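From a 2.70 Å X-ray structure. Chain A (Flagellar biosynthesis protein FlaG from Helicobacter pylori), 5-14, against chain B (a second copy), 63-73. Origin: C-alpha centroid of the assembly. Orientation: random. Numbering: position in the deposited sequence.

Chain A (5-14) PKLELLSERL
Chain B, residues 63-73: RMRDVIGIIFD

Two helices from separate copies of the protein run nearly antiparallel, their directions 162° apart and their axes 10.6 Å apart at closest approach. The register sets Met64(B) opposite Leu14(A), CA to CA 7.5 Å, and Ile71(B) opposite Lys6(A), CA to CA 6.4 Å. No hydrogen bond crosses; the contact is built from apolar shape.

Along chain B, Met64(B) (chi1 m, chi3 m) leaves sideways but bends inward, its CE 3.5 Å from CD2 of Leu14(A) and 4.1 Å from CD2 of Leu10(A). One turn on, Val67(B) points toward chain A, its CG2 3.9 Å from Leu10(A) CD2 and 4.1 Å from Arg13(A) CB. Ile68(B) (m, t) adds a looser wall, CG1 4.4 Å from Leu10(A) CD2. These three and Ile71(B) form the hole that receives Leu10(A), a knob with chi1 t.

Ile71(B) (m, t) is the most covered residue: its CD1 lies 4.1 Å from both Leu10(A) CB and Leu9(A) CG, while its CG2 meets Lys6(A) CB at 3.6 Å. Lys6(A) thus contributes aliphatic chain.

Phe72(B), at -110/119, leaves the helix, yet its ring (chi1 m) returns to the contact: Leu7(A) CD2 meets the edge, 4.3 Å from CZ.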

# COMPACT_ATOMS: atom_id res chain seq x y z
N PRO A 5 4.16 17.61 -5.16
CA PRO A 5 2.70 17.80 -5.26
C PRO A 5 1.92 16.50 -5.45
O PRO A 5 0.90 16.30 -4.81
CB PRO A 5 2.56 18.66 -6.52
CG PRO A 5 3.81 19.39 -6.63
CD PRO A 5 4.88 18.47 -6.12
N LYS A 6 2.42 15.63 -6.31
CA LYS A 6 1.68 14.42 -6.66
C LYS A 6 1.68 13.35 -5.59
O LYS A 6 0.67 12.67 -5.39
CB LYS A 6 2.16 13.85 -7.99
CG LYS A 6 1.88 14.78 -9.13
CD LYS A 6 2.12 14.13 -10.48
CE LYS A 6 1.94 15.17 -11.60
NZ LYS A 6 0.97 16.23 -11.18
N LEU A 7 2.81 13.18 -4.91
CA LEU A 7 2.88 12.20 -3.83
C LEU A 7 2.14 12.73 -2.60
O LEU A 7 1.62 11.95 -1.79
CB LEU A 7 4.32 11.80 -3.50
CG LEU A 7 4.99 10.91 -4.55
CD1 LEU A 7 6.42 10.55 -4.18
CD2 LEU A 7 4.16 9.65 -4.84
N GLU A 8 2.07 14.06 -2.48
CA GLU A 8 1.28 14.70 -1.43
C GLU A 8 -0.19 14.41 -1.63
O GLU A 8 -0.90 14.03 -0.70
CB GLU A 8 1.51 16.21 -1.41
CG GLU A 8 2.86 16.61 -0.85
CD GLU A 8 2.88 18.03 -0.30
OE1 GLU A 8 1.89 18.76 -0.51
OE2 GLU A 8 3.89 18.40 0.34
N LEU A 9 -0.63 14.57 -2.88
CA LEU A 9 -2.02 14.35 -3.26
C LEU A 9 -2.37 12.87 -3.13
O LEU A 9 -3.37 12.52 -2.52
CB LEU A 9 -2.24 14.86 -4.69
CG LEU A 9 -3.63 14.88 -5.32
CD1 LEU A 9 -4.61 15.75 -4.55
CD2 LEU A 9 -3.50 15.36 -6.76
N LEU A 10 -1.52 12.02 -3.70
CA LEU A 10 -1.63 10.56 -3.58
C LEU A 10 -1.74 10.12 -2.12
O LEU A 10 -2.38 9.11 -1.82
CB LEU A 10 -0.39 9.91 -4.21
CG LEU A 10 -0.33 8.43 -4.59
CD1 LEU A 10 0.45 7.59 -3.59
CD2 LEU A 10 -1.72 7.87 -4.82
N SER A 11 -1.12 10.87 -1.22
CA SER A 11 -1.16 10.54 0.19
C SER A 11 -2.54 10.84 0.79
O SER A 11 -3.12 9.98 1.46
CB SER A 11 -0.06 11.27 0.97
OG SER A 11 1.22 10.75 0.63
N GLU A 12 -3.05 12.05 0.55
CA GLU A 12 -4.38 12.43 1.03
C GLU A 12 -5.44 11.43 0.57
O GLU A 12 -6.31 11.02 1.36
CB GLU A 12 -4.76 13.82 0.53
CG GLU A 12 -3.93 14.94 1.07
CD GLU A 12 -4.29 16.26 0.42
OE1 GLU A 12 -5.37 16.34 -0.20
OE2 GLU A 12 -3.49 17.22 0.53
N ARG A 13 -5.37 11.03 -0.69
CA ARG A 13 -6.34 10.11 -1.25
C ARG A 13 -6.21 8.74 -0.61
O ARG A 13 -7.20 8.14 -0.21
CB ARG A 13 -6.19 10.04 -2.77
CG ARG A 13 -6.41 11.39 -3.46
CD ARG A 13 -7.80 11.96 -3.17
NE ARG A 13 -7.84 13.40 -3.39
CZ ARG A 13 -8.21 14.30 -2.48
NH1 ARG A 13 -8.21 15.59 -2.78
NH2 ARG A 13 -8.59 13.90 -1.27
N LEU A 14 -4.98 8.26 -0.51
CA LEU A 14 -4.71 7.00 0.16
C LEU A 14 -5.21 6.99 1.60
O LEU A 14 -5.86 6.03 2.03
CB LEU A 14 -3.21 6.66 0.11
CG LEU A 14 -2.84 5.82 -1.12
CD1 LEU A 14 -1.35 5.57 -1.23
CD2 LEU A 14 -3.59 4.49 -1.08
N ARG B 63 -10.40 1.60 -6.50
CA ARG B 63 -10.44 3.04 -6.63
C ARG B 63 -9.07 3.66 -6.44
O ARG B 63 -8.89 4.85 -6.65
CB ARG B 63 -11.50 3.66 -5.72
CG ARG B 63 -11.26 3.55 -4.25
CD ARG B 63 -12.47 4.11 -3.52
NE ARG B 63 -13.62 3.22 -3.62
CZ ARG B 63 -14.03 2.42 -2.64
NH1 ARG B 63 -13.39 2.40 -1.48
NH2 ARG B 63 -15.09 1.63 -2.82
N MET B 64 -8.09 2.85 -6.08
CA MET B 64 -6.71 3.34 -6.07
C MET B 64 -6.14 3.34 -7.48
O MET B 64 -5.29 4.18 -7.82
CB MET B 64 -5.84 2.55 -5.10
CG MET B 64 -6.03 2.99 -3.67
SD MET B 64 -6.56 4.73 -3.49
CE MET B 64 -5.08 5.62 -3.98
N ARG B 65 -6.62 2.41 -8.31
CA ARG B 65 -6.30 2.41 -9.73
C ARG B 65 -6.69 3.74 -10.37
O ARG B 65 -5.90 4.33 -11.11
CB ARG B 65 -7.02 1.28 -10.47
CG ARG B 65 -7.01 1.51 -11.98
CD ARG B 65 -6.89 0.22 -12.77
NE ARG B 65 -6.48 0.50 -14.15
CZ ARG B 65 -7.32 0.60 -15.17
NH1 ARG B 65 -8.63 0.42 -14.99
NH2 ARG B 65 -6.86 0.86 -16.39
N ASP B 66 -7.91 4.20 -10.09
CA ASP B 66 -8.39 5.46 -10.61
C ASP B 66 -7.56 6.67 -10.22
O ASP B 66 -7.16 7.45 -11.09
CB ASP B 66 -9.85 5.70 -10.25
CG ASP B 66 -10.78 5.19 -11.32
OD1 ASP B 66 -10.28 4.69 -12.35
OD2 ASP B 66 -12.00 5.30 -11.13
N VAL B 67 -7.30 6.85 -8.92
CA VAL B 67 -6.58 8.05 -8.52
C VAL B 67 -5.15 8.03 -9.04
O VAL B 67 -4.62 9.06 -9.46
CB VAL B 67 -6.65 8.39 -6.99
CG1 VAL B 67 -7.66 7.53 -6.28
CG2 VAL B 67 -5.28 8.30 -6.33
N ILE B 68 -4.53 6.85 -9.07
CA ILE B 68 -3.21 6.70 -9.64
C ILE B 68 -3.26 7.09 -11.12
O ILE B 68 -2.37 7.80 -11.62
CB ILE B 68 -2.69 5.26 -9.50
CG1 ILE B 68 -2.33 4.96 -8.04
CG2 ILE B 68 -1.48 5.04 -10.38
CD1 ILE B 68 -2.21 3.47 -7.74
N GLY B 69 -4.31 6.62 -11.80
CA GLY B 69 -4.59 6.96 -13.19
C GLY B 69 -4.58 8.45 -13.43
O GLY B 69 -3.93 8.94 -14.35
N ILE B 70 -5.26 9.20 -12.57
CA ILE B 70 -5.37 10.63 -12.77
C ILE B 70 -4.06 11.34 -12.44
O ILE B 70 -3.56 12.16 -13.23
CB ILE B 70 -6.47 11.27 -11.91
CG1 ILE B 70 -7.76 10.42 -11.91
CG2 ILE B 70 -6.74 12.68 -12.38
CD1 ILE B 70 -8.34 10.15 -13.26
N ILE B 71 -3.51 11.01 -11.28
CA ILE B 71 -2.28 11.62 -10.80
C ILE B 71 -1.08 11.30 -11.69
O ILE B 71 -0.19 12.14 -11.85
CB ILE B 71 -1.98 11.21 -9.34
CG1 ILE B 71 -3.17 11.56 -8.45
CG2 ILE B 71 -0.76 11.93 -8.84
CD1 ILE B 71 -3.06 11.15 -7.01
N PHE B 72 -1.04 10.12 -12.28
CA PHE B 72 0.11 9.81 -13.14
C PHE B 72 -0.21 9.75 -14.65
O PHE B 72 -1.04 8.96 -15.10
CB PHE B 72 0.88 8.61 -12.58
CG PHE B 72 1.25 8.78 -11.12
CD1 PHE B 72 2.07 9.83 -10.72
CD2 PHE B 72 0.74 7.94 -10.15
CE1 PHE B 72 2.40 10.02 -9.38
CE2 PHE B 72 1.07 8.12 -8.79
CZ PHE B 72 1.90 9.16 -8.42
N ASP B 73 0.45 10.64 -15.40
CA ASP B 73 0.22 10.87 -16.83
C ASP B 73 -1.21 11.32 -17.18
O ASP B 73 -1.93 10.64 -17.92
CB ASP B 73 0.64 9.68 -17.71
CG ASP B 73 0.97 10.10 -19.12
OD1 ASP B 73 0.94 9.25 -20.03
OD2 ASP B 73 1.25 11.31 -19.34
OXT ASP B 73 -1.67 12.37 -16.73